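CCMAN5 (Cellulosimicrobium cellulans, PDB 2XSG) belongs to glycoside hydrolase family 92, is classed as an alpha-mannosidase, and enables mannose-6-phosphate modification of yeast-produced human lysosomal enzymes. Local coordinates at residues A527-T538 with N621-S629; M669-L677 with Q688-T697. All coordinates share one frame; numbering follows the deposited sequence.

How the interactions relate
Two different ways of fixing a chain segment appear in the catalytic part of this glycosidase. In interaction 1 a long loop is held against the end of a strand and the turn after it by a few hydrogen bonds and the Phe529 ring, close to a metal: the side chain of Gln536 comes within about 4 Å of the bound calcium ion and about 5 Å of a bound bis-tris propane molecule. Interaction 2, formed by 669-677 and 688-697, is fully buried and settles the end of a helix against the chain that returns past it. The centres of the two contacts are about 28 Å apart and their nearest atoms about 13 Å. Along the chain, the first closes before the second opens.

Interaction 1: residues A527-T538 with N621-S629; sequences AKFEAAGLYQGT and NRYIATGSS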
ATOM      1  N   ALA A 527      18.808  19.171  -7.841  1.00  5.72           N
ATOM      2  CA  ALA A 527      19.088  17.779  -7.490  1.00  6.14           C
ATOM      3  C   ALA A 527      19.148  17.559  -5.974  1.00  6.48           C
ATOM      4  O   ALA A 527      19.355  16.440  -5.514  1.00  6.32           O
ATOM      5  CB  ALA A 527      20.376  17.322  -8.157  1.00  6.09           C
ATOM      6  N   LYS A 528      18.968  18.627  -5.201  1.00  6.97           N
ATOM      7  CA  LYS A 528      19.048  18.530  -3.747  1.00  7.50           C
ATOM      8  C   LYS A 528      17.734  18.042  -3.154  1.00  7.15           C
ATOM      9  O   LYS A 528      16.694  18.637  -3.389  1.00  6.91           O
ATOM     10  CB  LYS A 528      19.417  19.882  -3.118  1.00  7.55           C
ATOM     11  CG  LYS A 528      19.374  19.829  -1.588  1.00 10.11           C
ATOM     12  CD  LYS A 528      19.992  21.027  -0.929  1.00 15.30           C
ATOM     13  CE  LYS A 528      19.913  20.865   0.587  1.00 18.17           C
ATOM     14  NZ  LYS A 528      20.049  22.191   1.264  1.00 21.97           N
ATOM     15  N   PHE A 529      17.803  16.972  -2.364  1.00  7.20           N
ATOM     16  CA  PHE A 529      16.636  16.417  -1.668  1.00  7.13           C
ATOM     17  C   PHE A 529      16.018  17.457  -0.722  1.00  7.32           C
ATOM     18  O   PHE A 529      16.714  18.075   0.094  1.00  6.45           O
ATOM     19  CB  PHE A 529      17.048  15.148  -0.907  1.00  7.22           C
ATOM     20  CG  PHE A 529      15.901  14.348  -0.341  1.00  8.08           C
ATOM     21  CD1 PHE A 529      15.143  13.505  -1.150  1.00  9.09           C
ATOM     22  CD2 PHE A 529      15.618  14.389   1.028  1.00  9.36           C
ATOM     23  CE1 PHE A 529      14.096  12.720  -0.605  1.00  8.57           C
ATOM     24  CE2 PHE A 529      14.569  13.619   1.579  1.00  8.12           C
ATOM     25  CZ  PHE A 529      13.814  12.793   0.760  1.00  8.22           C
ATOM     26  N   GLU A 530      14.717  17.670  -0.885  1.00  7.00           N
ATOM     27  CA  GLU A 530      13.934  18.600  -0.069  1.00  7.91           C
ATOM     28  C   GLU A 530      14.350  20.080  -0.086  1.00  8.19           C
ATOM     29  O   GLU A 530      14.093  20.823   0.856  1.00  7.98           O
ATOM     30  CB  GLU A 530      13.747  18.050   1.357  1.00  8.31           C
ATOM     31  CG  GLU A 530      12.904  16.786   1.326  1.00  7.22           C
ATOM     32  CD  GLU A 530      12.537  16.255   2.696  1.00  9.55           C
ATOM     33  OE1 GLU A 530      13.371  16.371   3.611  1.00  6.01           O
ATOM     34  OE2 GLU A 530      11.417  15.691   2.841  1.00 10.65           O
ATOM     35  N   ALA A 531      14.964  20.511  -1.186  1.00  8.21           N
ATOM     36  CA  ALA A 531      15.190  21.931  -1.405  1.00  8.44           C
ATOM     37  C   ALA A 531      13.842  22.550  -1.781  1.00  7.91           C
ATOM     38  O   ALA A 531      12.893  21.826  -2.068  1.00  7.29           O
ATOM     39  CB  ALA A 531      16.223  22.146  -2.525  1.00  8.16           C
ATOM     40  N   ALA A 532      13.758  23.881  -1.741  1.00  7.90           N
ATOM     41  CA  ALA A 532      12.574  24.637  -2.206  1.00  7.77           C
ATOM     42  C   ALA A 532      11.219  24.250  -1.582  1.00  7.90           C
ATOM     43  O   ALA A 532      10.167  24.326  -2.257  1.00  8.27           O
ATOM     44  CB  ALA A 532      12.493  24.611  -3.744  1.00  8.25           C
ATOM     45  N   GLY A 533      11.239  23.846  -0.311  1.00  7.07           N
ATOM     46  CA  GLY A 533      10.022  23.494   0.423  1.00  6.76           C
ATOM     47  C   GLY A 533       9.401  22.157   0.036  1.00  6.60           C
ATOM     48  O   GLY A 533       8.289  21.850   0.467  1.00  6.36           O
ATOM     49  N   LEU A 534      10.111  21.367  -0.773  1.00  5.66           N
ATOM     50  CA  LEU A 534       9.581  20.108  -1.298  1.00  5.97           C
ATOM     51  C   LEU A 534       9.570  18.971  -0.284  1.00  6.53           C
ATOM     52  O   LEU A 534      10.466  18.849   0.553  1.00  5.36           O
ATOM     53  CB  LEU A 534      10.370  19.639  -2.526  1.00  5.52           C
ATOM     54  CG  LEU A 534      10.349  20.457  -3.815  1.00  4.83           C
ATOM     55  CD1 LEU A 534      11.344  19.847  -4.776  1.00  3.35           C
ATOM     56  CD2 LEU A 534       8.970  20.498  -4.448  1.00  4.87           C
ATOM     57  N   TYR A 535       8.555  18.117  -0.396  1.00  7.19           N
ATOM     58  CA  TYR A 535       8.443  16.959   0.474  1.00  8.46           C
ATOM     59  C   TYR A 535       8.949  15.663  -0.157  1.00  7.95           C
ATOM     60  O   TYR A 535       8.398  15.205  -1.168  1.00  8.24           O
ATOM     61  CB  TYR A 535       7.000  16.809   0.969  1.00  9.24           C
ATOM     62  CG  TYR A 535       6.721  17.696   2.164  1.00 12.84           C
ATOM     63  CD1 TYR A 535       6.758  17.173   3.466  1.00 15.96           C
ATOM     64  CD2 TYR A 535       6.442  19.066   2.003  1.00 14.57           C
ATOM     65  CE1 TYR A 535       6.518  17.995   4.577  1.00 18.46           C
ATOM     66  CE2 TYR A 535       6.205  19.885   3.094  1.00 15.95           C
ATOM     67  CZ  TYR A 535       6.251  19.346   4.381  1.00 17.72           C
ATOM     68  OH  TYR A 535       6.022  20.151   5.477  1.00 20.86           O
ATOM     69  N   GLN A 536       9.989  15.087   0.457  1.00  6.92           N
ATOM     70  CA  GLN A 536      10.529  13.782   0.084  1.00  6.34           C
ATOM     71  C   GLN A 536      10.979  13.687  -1.382  1.00  5.89           C
ATOM     72  O   GLN A 536      10.855  12.628  -2.011  1.00  4.90           O
ATOM     73  CB  GLN A 536       9.510  12.688   0.360  1.00  6.96           C
ATOM     74  CG  GLN A 536       9.416  12.181   1.791  1.00  9.03           C
ATOM     75  CD  GLN A 536       8.485  10.961   1.840  1.00 12.29           C
ATOM     76  OE1 GLN A 536       7.262  11.113   1.885  1.00 11.42           O
ATOM     77  NE2 GLN A 536       9.067   9.741   1.799  1.00 11.88           N
ATOM     78  N   GLY A 537      11.523  14.784  -1.915  1.00  5.54           N
ATOM     79  CA  GLY A 537      12.094  14.746  -3.261  1.00  4.04           C
ATOM     80  C   GLY A 537      12.809  16.002  -3.711  1.00  4.23           C
ATOM     81  O   GLY A 537      12.972  16.961  -2.940  1.00  3.80           O
ATOM     82  N   THR A 538      13.219  15.987  -4.982  1.00  3.37           N
ATOM     83  CA  THR A 538      14.014  17.048  -5.580  1.00  3.50           C
ATOM     84  C   THR A 538      13.196  17.713  -6.680  1.00  3.46           C
ATOM     85  O   THR A 538      12.189  17.149  -7.142  1.00  3.47           O
ATOM     86  CB  THR A 538      15.289  16.489  -6.254  1.00  3.02           C
ATOM     87  OG1 THR A 538      14.922  15.798  -7.448  1.00  3.39           O
ATOM     88  CG2 THR A 538      16.058  15.548  -5.332  1.00  2.10           C
ATOM     89  N   ASN A 621      21.608   3.769  -7.531  1.00  7.01           N
ATOM     90  CA  ASN A 621      20.684   4.448  -6.633  1.00  6.73           C
ATOM     91  C   ASN A 621      21.366   5.560  -5.872  1.00  6.29           C
ATOM     92  O   ASN A 621      22.257   5.308  -5.056  1.00  6.48           O
ATOM     93  CB  ASN A 621      20.024   3.455  -5.684  1.00  6.57           C
ATOM     94  CG  ASN A 621      18.978   2.625  -6.385  1.00  6.42           C
ATOM     95  OD1 ASN A 621      17.812   3.011  -6.445  1.00  6.78           O
ATOM     96  ND2 ASN A 621      19.402   1.516  -6.989  1.00  3.12           N
ATOM     97  N   ARG A 622      20.963   6.790  -6.190  1.00  5.85           N
ATOM     98  CA  ARG A 622      21.483   7.983  -5.539  1.00  4.87           C
ATOM     99  C   ARG A 622      20.634   8.389  -4.336  1.00  5.06           C
ATOM    100  O   ARG A 622      21.161   8.855  -3.317  1.00  4.82           O
ATOM    101  CB  ARG A 622      21.592   9.154  -6.537  1.00  5.06           C
ATOM    102  CG  ARG A 622      21.989  10.488  -5.877  1.00  3.50           C
ATOM    103  CD  ARG A 622      22.247  11.617  -6.872  1.00  5.38           C
ATOM    104  NE  ARG A 622      22.469  12.890  -6.168  1.00  3.65           N
ATOM    105  CZ  ARG A 622      22.673  14.072  -6.755  1.00  3.29           C
ATOM    106  NH1 ARG A 622      22.732  14.190  -8.076  1.00  2.00           N
ATOM    107  NH2 ARG A 622      22.841  15.147  -6.003  1.00  4.00           N
ATOM    108  N   TYR A 623      19.322   8.201  -4.440  1.00  4.93           N
ATOM    109  CA  TYR A 623      18.418   8.719  -3.419  1.00  5.03           C
ATOM    110  C   TYR A 623      17.728   7.665  -2.545  1.00  5.19           C
ATOM    111  O   TYR A 623      17.323   6.609  -3.020  1.00  4.85           O
ATOM    112  CB  TYR A 623      17.363   9.615  -4.070  1.00  5.00           C
ATOM    113  CG  TYR A 623      17.927  10.837  -4.789  1.00  4.92           C
ATOM    114  CD1 TYR A 623      18.161  10.812  -6.163  1.00  3.65           C
ATOM    115  CD2 TYR A 623      18.178  12.018  -4.106  1.00  4.12           C
ATOM    116  CE1 TYR A 623      18.650  11.931  -6.835  1.00  4.52           C
ATOM    117  CE2 TYR A 623      18.687  13.139  -4.765  1.00  5.41           C
ATOM    118  CZ  TYR A 623      18.913  13.086  -6.128  1.00  6.21           C
ATOM    119  OH  TYR A 623      19.401  14.189  -6.797  1.00  6.72           O
ATOM    120  N   ILE A 624      17.609   7.988  -1.256  1.00  6.02           N
ATOM    121  CA  ILE A 624      16.735   7.260  -0.313  1.00  5.64           C
ATOM    122  C   ILE A 624      15.445   8.063  -0.172  1.00  5.80           C
ATOM    123  O   ILE A 624      15.286   9.074  -0.846  1.00  6.37           O
ATOM    124  CB  ILE A 624      17.429   6.996   1.075  1.00  6.23           C
ATOM    125  CG1 ILE A 624      18.112   8.262   1.616  1.00  4.10           C
ATOM    126  CG2 ILE A 624      18.444   5.839   0.952  1.00  5.18           C
ATOM    127  CD1 ILE A 624      18.639   8.140   3.049  1.00  5.53           C
ATOM    128  N   ALA A 625      14.516   7.608   0.664  1.00  5.86           N
ATOM    129  CA  ALA A 625      13.184   8.202   0.726  1.00  6.35           C
ATOM    130  C   ALA A 625      13.044   9.245   1.823  1.00  6.29           C
ATOM    131  O   ALA A 625      11.992   9.856   1.961  1.00  7.37           O
ATOM    132  CB  ALA A 625      12.115   7.124   0.861  1.00  5.41           C
ATOM    133  N   THR A 626      14.108   9.440   2.599  1.00  6.47           N
ATOM    134  CA  THR A 626      14.103  10.371   3.723  1.00  6.19           C
ATOM    135  C   THR A 626      15.528  10.909   3.916  1.00  6.14           C
ATOM    136  O   THR A 626      16.453  10.468   3.233  1.00  5.72           O
ATOM    137  CB  THR A 626      13.533   9.718   5.016  1.00  6.57           C
ATOM    138  OG1 THR A 626      13.285  10.734   5.983  1.00  5.78           O
ATOM    139  CG2 THR A 626      14.520   8.662   5.604  1.00  6.89           C
ATOM    140  N   GLY A 627      15.696  11.887   4.802  1.00  6.01           N
ATOM    141  CA  GLY A 627      16.986  12.555   4.999  1.00  5.93           C
ATOM    142  C   GLY A 627      18.166  11.606   5.188  1.00  6.46           C
ATOM    143  O   GLY A 627      19.193  11.722   4.517  1.00  6.37           O
ATOM    144  N   SER A 628      18.024  10.670   6.115  1.00  6.14           N
ATOM    145  CA  SER A 628      19.094   9.735   6.386  1.00  7.00           C
ATOM    146  C   SER A 628      18.560   8.428   6.979  1.00  7.73           C
ATOM    147  O   SER A 628      17.423   8.365   7.475  1.00  7.31           O
ATOM    148  CB  SER A 628      20.107  10.377   7.333  1.00  6.66           C
ATOM    149  OG  SER A 628      19.574  10.500   8.645  1.00  5.63           O
ATOM    150  N   SER A 629      19.402   7.398   6.964  1.00  8.94           N
ATOM    151  CA  SER A 629      19.037   6.075   7.472  1.00  9.77           C
ATOM    152  C   SER A 629      20.249   5.400   8.113  1.00 10.41           C
ATOM    153  O   SER A 629      21.349   5.397   7.544  1.00 10.23           O
ATOM    154  CB  SER A 629      18.491   5.214   6.321  1.00 10.19           C
ATOM    155  OG  SER A 629      18.523   3.819   6.614  1.00 11.17           O
TER
HETATM  156  O   HOH W   1      17.089  14.683  -8.645  1.00  3.70           O
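Tyr623 OH donates to Ala527 O at 2.6 Å, meeting a lone pair in the carbonyl plane, and so ties the loop to the strand end. The same hydroxyl accepts a bond from a water that also joins Thr538 OG1, so the tyrosine grips the loop at two places. In the turn after the strand, Gln536 NE2 reaches Ala625 O at 2.9 Å, nearly straight (167°) and with the acceptor close to the amide plane. Packing fills in between these bonds. Thr538 CG2 sits 3.6 Å from Tyr623 CE2, while Phe529, its CG swung opposite the backbone N (chi1 -170°), lays its ring along the backbone from Ile624 to Gly627, its edge at Ala625 O, 3.7 Å from CZ. The Arg622 guanidinium, held by a salt bridge to Glu638, carries Tyr623 OH over one face and has Ala527 O over a face too. A phenylalanine in place of Tyr623 would probably leave Ala527 O without its donor and the bridging water without the hydroxyl it donates to. The backbone O of Gln536 accepts a hydrogen bond from Asn588 ND2, and Asn588 is a calcium ligand, which makes this loop part of the metal-site surroundings in a calcium-containing family 92 catalytic domain.

Interaction 2: residues M669-L677 with Q688-T697; sequences MFVAAAVGL and QVGSPFFDST
Phe693 lays one face of its ring on the helix backbone at Ala674, whose CA stands 3.4 Å from the ring centroid and almost on the ring normal, a CH-pi contact. Ala674 CB meets the same face, 3.5 Å from Phe693 CD2, and Ala673 CB approaches Phe693 CZ. With CG opposite its own carbonyl carbon (chi1 -58°), Phe693 also directs a ring edge at the face of Phe670, a T-shaped pair with centroids 5.7 Å apart and planes at 82°. A backbone bond and two waters hold this first shell. Phe693 N donates to Ala674 O at 3.1 Å, and a water links that same oxygen to Phe694 N and Thr697 OG1; a second water joins Ala673 O to Ser691 N. Past the last helical turn, Gly676 takes a positive phi as the C' residue of a Schellman motif. It has no room for a beta carbon, which would lie 3.0 Å from Pro692 CD. Gly676 O accepts a hydrogen bond from Gly690 N at 2.8 Å, the donor standing 36° out of the carbonyl plane. Leu677 then pairs with Val689 as an antiparallel non-hydrogen-bonded pair. Helix 665-675 thus passes through Gly676 into strand 677-678 beside strand 686-689, while the returning chain runs on into strand 696-700; helix 306-318 packs on Phe670, Ala674 and Phe694, helix 604-616 on Ala673 and Phe693, and helix 353-366 on Ala672 and Val675.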
ATOM      1  N   MET A 669       3.324  -1.304  -8.377  1.00  3.01           N
ATOM      2  CA  MET A 669       4.179  -0.893  -9.498  1.00  2.90           C
ATOM      3  C   MET A 669       5.004  -2.041 -10.078  1.00  2.84           C
ATOM      4  O   MET A 669       5.238  -2.098 -11.288  1.00  2.92           O
ATOM      5  CB  MET A 669       5.065   0.292  -9.115  1.00  3.18           C
ATOM      6  CG  MET A 669       4.294   1.500  -8.610  1.00  2.97           C
ATOM      7  SD  MET A 669       2.977   2.128  -9.699  1.00  9.77           S
ATOM      8  CE  MET A 669       1.482   1.498  -8.948  1.00  6.25           C
ATOM      9  N   PHE A 670       5.448  -2.960  -9.229  1.00  2.43           N
ATOM     10  CA  PHE A 670       6.162  -4.140  -9.730  1.00  2.90           C
ATOM     11  C   PHE A 670       5.253  -4.985 -10.621  1.00  3.20           C
ATOM     12  O   PHE A 670       5.653  -5.408 -11.706  1.00  3.61           O
ATOM     13  CB  PHE A 670       6.710  -4.999  -8.590  1.00  2.55           C
ATOM     14  CG  PHE A 670       7.517  -6.182  -9.065  1.00  2.98           C
ATOM     15  CD1 PHE A 670       6.879  -7.346  -9.504  1.00  2.07           C
ATOM     16  CD2 PHE A 670       8.906  -6.127  -9.089  1.00  2.00           C
ATOM     17  CE1 PHE A 670       7.629  -8.427  -9.968  1.00  3.54           C
ATOM     18  CE2 PHE A 670       9.658  -7.216  -9.557  1.00  3.20           C
ATOM     19  CZ  PHE A 670       9.020  -8.362  -9.980  1.00  2.00           C
ATOM     20  N   VAL A 671       4.041  -5.262 -10.145  1.00  3.30           N
ATOM     21  CA  VAL A 671       3.079  -5.991 -10.965  1.00  3.29           C
ATOM     22  C   VAL A 671       2.888  -5.294 -12.319  1.00  3.38           C
ATOM     23  O   VAL A 671       2.908  -5.944 -13.361  1.00  2.83           O
ATOM     24  CB  VAL A 671       1.745  -6.126 -10.238  1.00  3.54           C
ATOM     25  CG1 VAL A 671       0.614  -6.539 -11.224  1.00  3.81           C
ATOM     26  CG2 VAL A 671       1.879  -7.142  -9.101  1.00  3.97           C
ATOM     27  N   ALA A 672       2.690  -3.974 -12.288  1.00  3.32           N
ATOM     28  CA  ALA A 672       2.451  -3.189 -13.507  1.00  3.04           C
ATOM     29  C   ALA A 672       3.628  -3.286 -14.487  1.00  3.00           C
ATOM     30  O   ALA A 672       3.431  -3.442 -15.710  1.00  2.82           O
ATOM     31  CB  ALA A 672       2.178  -1.726 -13.142  1.00  2.30           C
ATOM     32  N   ALA A 673       4.843  -3.195 -13.950  1.00  2.56           N
ATOM     33  CA  ALA A 673       6.050  -3.321 -14.767  1.00  3.21           C
ATOM     34  C   ALA A 673       6.110  -4.706 -15.416  1.00  3.54           C
ATOM     35  O   ALA A 673       6.435  -4.817 -16.604  1.00  3.54           O
ATOM     36  CB  ALA A 673       7.286  -3.064 -13.932  1.00  2.51           C
ATOM     37  N   ALA A 674       5.748  -5.737 -14.639  1.00  3.90           N
ATOM     38  CA  ALA A 674       5.781  -7.140 -15.095  1.00  4.16           C
ATOM     39  C   ALA A 674       4.797  -7.385 -16.218  1.00  3.84           C
ATOM     40  O   ALA A 674       5.143  -8.044 -17.203  1.00  4.49           O
ATOM     41  CB  ALA A 674       5.512  -8.103 -13.954  1.00  3.81           C
ATOM     42  N   VAL A 675       3.579  -6.866 -16.066  1.00  3.74           N
ATOM     43  CA  VAL A 675       2.585  -6.909 -17.149  1.00  3.68           C
ATOM     44  C   VAL A 675       3.086  -6.065 -18.329  1.00  3.86           C
ATOM     45  O   VAL A 675       2.960  -6.466 -19.498  1.00  3.55           O
ATOM     46  CB  VAL A 675       1.203  -6.412 -16.668  1.00  4.13           C
ATOM     47  CG1 VAL A 675       0.189  -6.276 -17.843  1.00  3.36           C
ATOM     48  CG2 VAL A 675       0.659  -7.345 -15.601  1.00  3.00           C
ATOM     49  N   GLY A 676       3.663  -4.904 -18.003  1.00  3.50           N
ATOM     50  CA  GLY A 676       4.222  -4.022 -18.997  1.00  3.81           C
ATOM     51  C   GLY A 676       3.355  -2.828 -19.333  1.00  4.30           C
ATOM     52  O   GLY A 676       3.590  -2.173 -20.358  1.00  4.24           O
ATOM     53  N   LEU A 677       2.353  -2.561 -18.484  1.00  3.89           N
ATOM     54  CA  LEU A 677       1.439  -1.441 -18.662  1.00  3.63           C
ATOM     55  C   LEU A 677       1.415  -0.573 -17.418  1.00  4.27           C
ATOM     56  O   LEU A 677       0.995  -1.018 -16.340  1.00  3.90           O
ATOM     57  CB  LEU A 677       0.017  -1.928 -18.972  1.00  3.42           C
ATOM     58  CG  LEU A 677      -0.168  -2.725 -20.259  1.00  2.48           C
ATOM     59  CD1 LEU A 677      -1.563  -3.297 -20.223  1.00  4.11           C
ATOM     60  CD2 LEU A 677       0.069  -1.881 -21.514  1.00  2.00           C
ATOM     61  N   GLN A 688       0.954   3.282 -20.280  1.00  4.55           N
ATOM     62  CA  GLN A 688       2.157   3.288 -21.099  1.00  4.94           C
ATOM     63  C   GLN A 688       2.806   1.903 -21.170  1.00  5.49           C
ATOM     64  O   GLN A 688       2.908   1.192 -20.152  1.00  4.83           O
ATOM     65  CB  GLN A 688       3.169   4.321 -20.579  1.00  4.46           C
ATOM     66  CG  GLN A 688       2.722   5.797 -20.771  1.00  5.50           C
ATOM     67  CD  GLN A 688       2.774   6.235 -22.229  1.00  6.68           C
ATOM     68  OE1 GLN A 688       3.690   5.851 -22.975  1.00  5.26           O
ATOM     69  NE2 GLN A 688       1.790   7.039 -22.647  1.00  4.16           N
ATOM     70  N   VAL A 689       3.276   1.558 -22.373  1.00  5.48           N
ATOM     71  CA  VAL A 689       3.933   0.286 -22.637  1.00  5.79           C
ATOM     72  C   VAL A 689       5.356   0.315 -22.094  1.00  6.54           C
ATOM     73  O   VAL A 689       6.092   1.293 -22.303  1.00  6.78           O
ATOM     74  CB  VAL A 689       3.938  -0.042 -24.147  1.00  6.18           C
ATOM     75  CG1 VAL A 689       4.883  -1.204 -24.454  1.00  5.15           C
ATOM     76  CG2 VAL A 689       2.520  -0.375 -24.615  1.00  5.54           C
ATOM     77  N   GLY A 690       5.730  -0.746 -21.376  1.00  6.45           N
ATOM     78  CA  GLY A 690       7.094  -0.893 -20.854  1.00  6.69           C
ATOM     79  C   GLY A 690       7.820  -2.082 -21.459  1.00  6.67           C
ATOM     80  O   GLY A 690       7.887  -2.215 -22.684  1.00  6.55           O
ATOM     81  N   SER A 691       8.349  -2.943 -20.592  1.00  6.80           N
ATOM     82  CA  SER A 691       9.047  -4.153 -21.009  1.00  7.27           C
ATOM     83  C   SER A 691       8.454  -5.370 -20.299  1.00  7.25           C
ATOM     84  O   SER A 691       8.940  -5.761 -19.231  1.00  7.33           O
ATOM     85  CB  SER A 691      10.547  -4.014 -20.712  1.00  7.44           C
ATOM     86  OG  SER A 691      11.272  -5.181 -21.085  1.00  8.73           O
ATOM     87  N   PRO A 692       7.389  -5.973 -20.876  1.00  7.03           N
ATOM     88  CA  PRO A 692       6.773  -7.140 -20.231  1.00  6.85           C
ATOM     89  C   PRO A 692       7.818  -8.201 -19.887  1.00  6.38           C
ATOM     90  O   PRO A 692       8.653  -8.533 -20.738  1.00  6.46           O
ATOM     91  CB  PRO A 692       5.790  -7.691 -21.282  1.00  6.95           C
ATOM     92  CG  PRO A 692       5.687  -6.675 -22.356  1.00  7.37           C
ATOM     93  CD  PRO A 692       6.733  -5.599 -22.147  1.00  7.71           C
ATOM     94  N   PHE A 693       7.766  -8.725 -18.659  1.00  6.02           N
ATOM     95  CA  PHE A 693       8.795  -9.647 -18.153  1.00  6.34           C
ATOM     96  C   PHE A 693       8.662 -11.064 -18.670  1.00  6.15           C
ATOM     97  O   PHE A 693       9.660 -11.758 -18.786  1.00  5.89           O
ATOM     98  CB  PHE A 693       8.773  -9.778 -16.618  1.00  6.44           C
ATOM     99  CG  PHE A 693       8.949  -8.495 -15.854  1.00  5.28           C
ATOM    100  CD1 PHE A 693       9.207  -7.283 -16.491  1.00  4.45           C
ATOM    101  CD2 PHE A 693       8.909  -8.531 -14.463  1.00  3.54           C
ATOM    102  CE1 PHE A 693       9.370  -6.129 -15.757  1.00  5.70           C
ATOM    103  CE2 PHE A 693       9.063  -7.378 -13.717  1.00  4.58           C
ATOM    104  CZ  PHE A 693       9.301  -6.172 -14.363  1.00  5.56           C
ATOM    105  N   PHE A 694       7.433 -11.504 -18.920  1.00  5.99           N
ATOM    106  CA  PHE A 694       7.159 -12.935 -19.095  1.00  6.87           C
ATOM    107  C   PHE A 694       6.714 -13.307 -20.503  1.00  7.03           C
ATOM    108  O   PHE A 694       6.146 -12.481 -21.228  1.00  7.11           O
ATOM    109  CB  PHE A 694       6.128 -13.402 -18.065  1.00  6.88           C
ATOM    110  CG  PHE A 694       6.516 -13.092 -16.636  1.00  7.02           C
ATOM    111  CD1 PHE A 694       7.648 -13.652 -16.070  1.00  8.15           C
ATOM    112  CD2 PHE A 694       5.753 -12.238 -15.863  1.00  7.48           C
ATOM    113  CE1 PHE A 694       8.008 -13.360 -14.745  1.00  8.90           C
ATOM    114  CE2 PHE A 694       6.106 -11.941 -14.542  1.00  5.38           C
ATOM    115  CZ  PHE A 694       7.223 -12.507 -13.986  1.00  6.72           C
ATOM    116  N   ASP A 695       6.977 -14.555 -20.880  1.00  7.21           N
ATOM    117  CA  ASP A 695       6.611 -15.068 -22.201  1.00  7.56           C
ATOM    118  C   ASP A 695       5.122 -14.892 -22.478  1.00  7.40           C
ATOM    119  O   ASP A 695       4.744 -14.501 -23.573  1.00  7.48           O
ATOM    120  CB  ASP A 695       7.006 -16.544 -22.342  1.00  7.90           C
ATOM    121  CG  ASP A 695       8.482 -16.755 -22.164  1.00  9.68           C
ATOM    122  OD1 ASP A 695       8.991 -16.371 -21.089  1.00 10.79           O
ATOM    123  OD2 ASP A 695       9.133 -17.285 -23.099  1.00 12.10           O
ATOM    124  N   SER A 696       4.294 -15.187 -21.480  1.00  7.03           N
ATOM    125  CA  SER A 696       2.860 -14.954 -21.557  1.00  6.91           C
ATOM    126  C   SER A 696       2.348 -14.521 -20.179  1.00  7.35           C
ATOM    127  O   SER A 696       2.750 -15.094 -19.155  1.00  7.37           O
ATOM    128  CB  SER A 696       2.131 -16.227 -22.021  1.00  7.05           C
ATOM    129  OG  SER A 696       0.721 -16.021 -22.077  1.00  5.81           O
ATOM    130  N   THR A 697       1.490 -13.503 -20.162  1.00  7.08           N
ATOM    131  CA  THR A 697       0.783 -13.080 -18.948  1.00  7.09           C
ATOM    132  C   THR A 697      -0.714 -12.899 -19.280  1.00  7.32           C
ATOM    133  O   THR A 697      -1.050 -12.136 -20.188  1.00  7.99           O
ATOM    134  CB  THR A 697       1.415 -11.808 -18.360  1.00  7.00           C
ATOM    135  OG1 THR A 697       2.727 -12.124 -17.857  1.00  5.91           O
ATOM    136  CG2 THR A 697       0.558 -11.224 -17.250  1.00  6.15           C
TER
HETATM  137  O   HOH W   2       7.262  -2.587 -17.846  1.00  3.02           O
HETATM  138  O   HOH W   3       4.488 -10.300 -18.816  1.00  3.31           O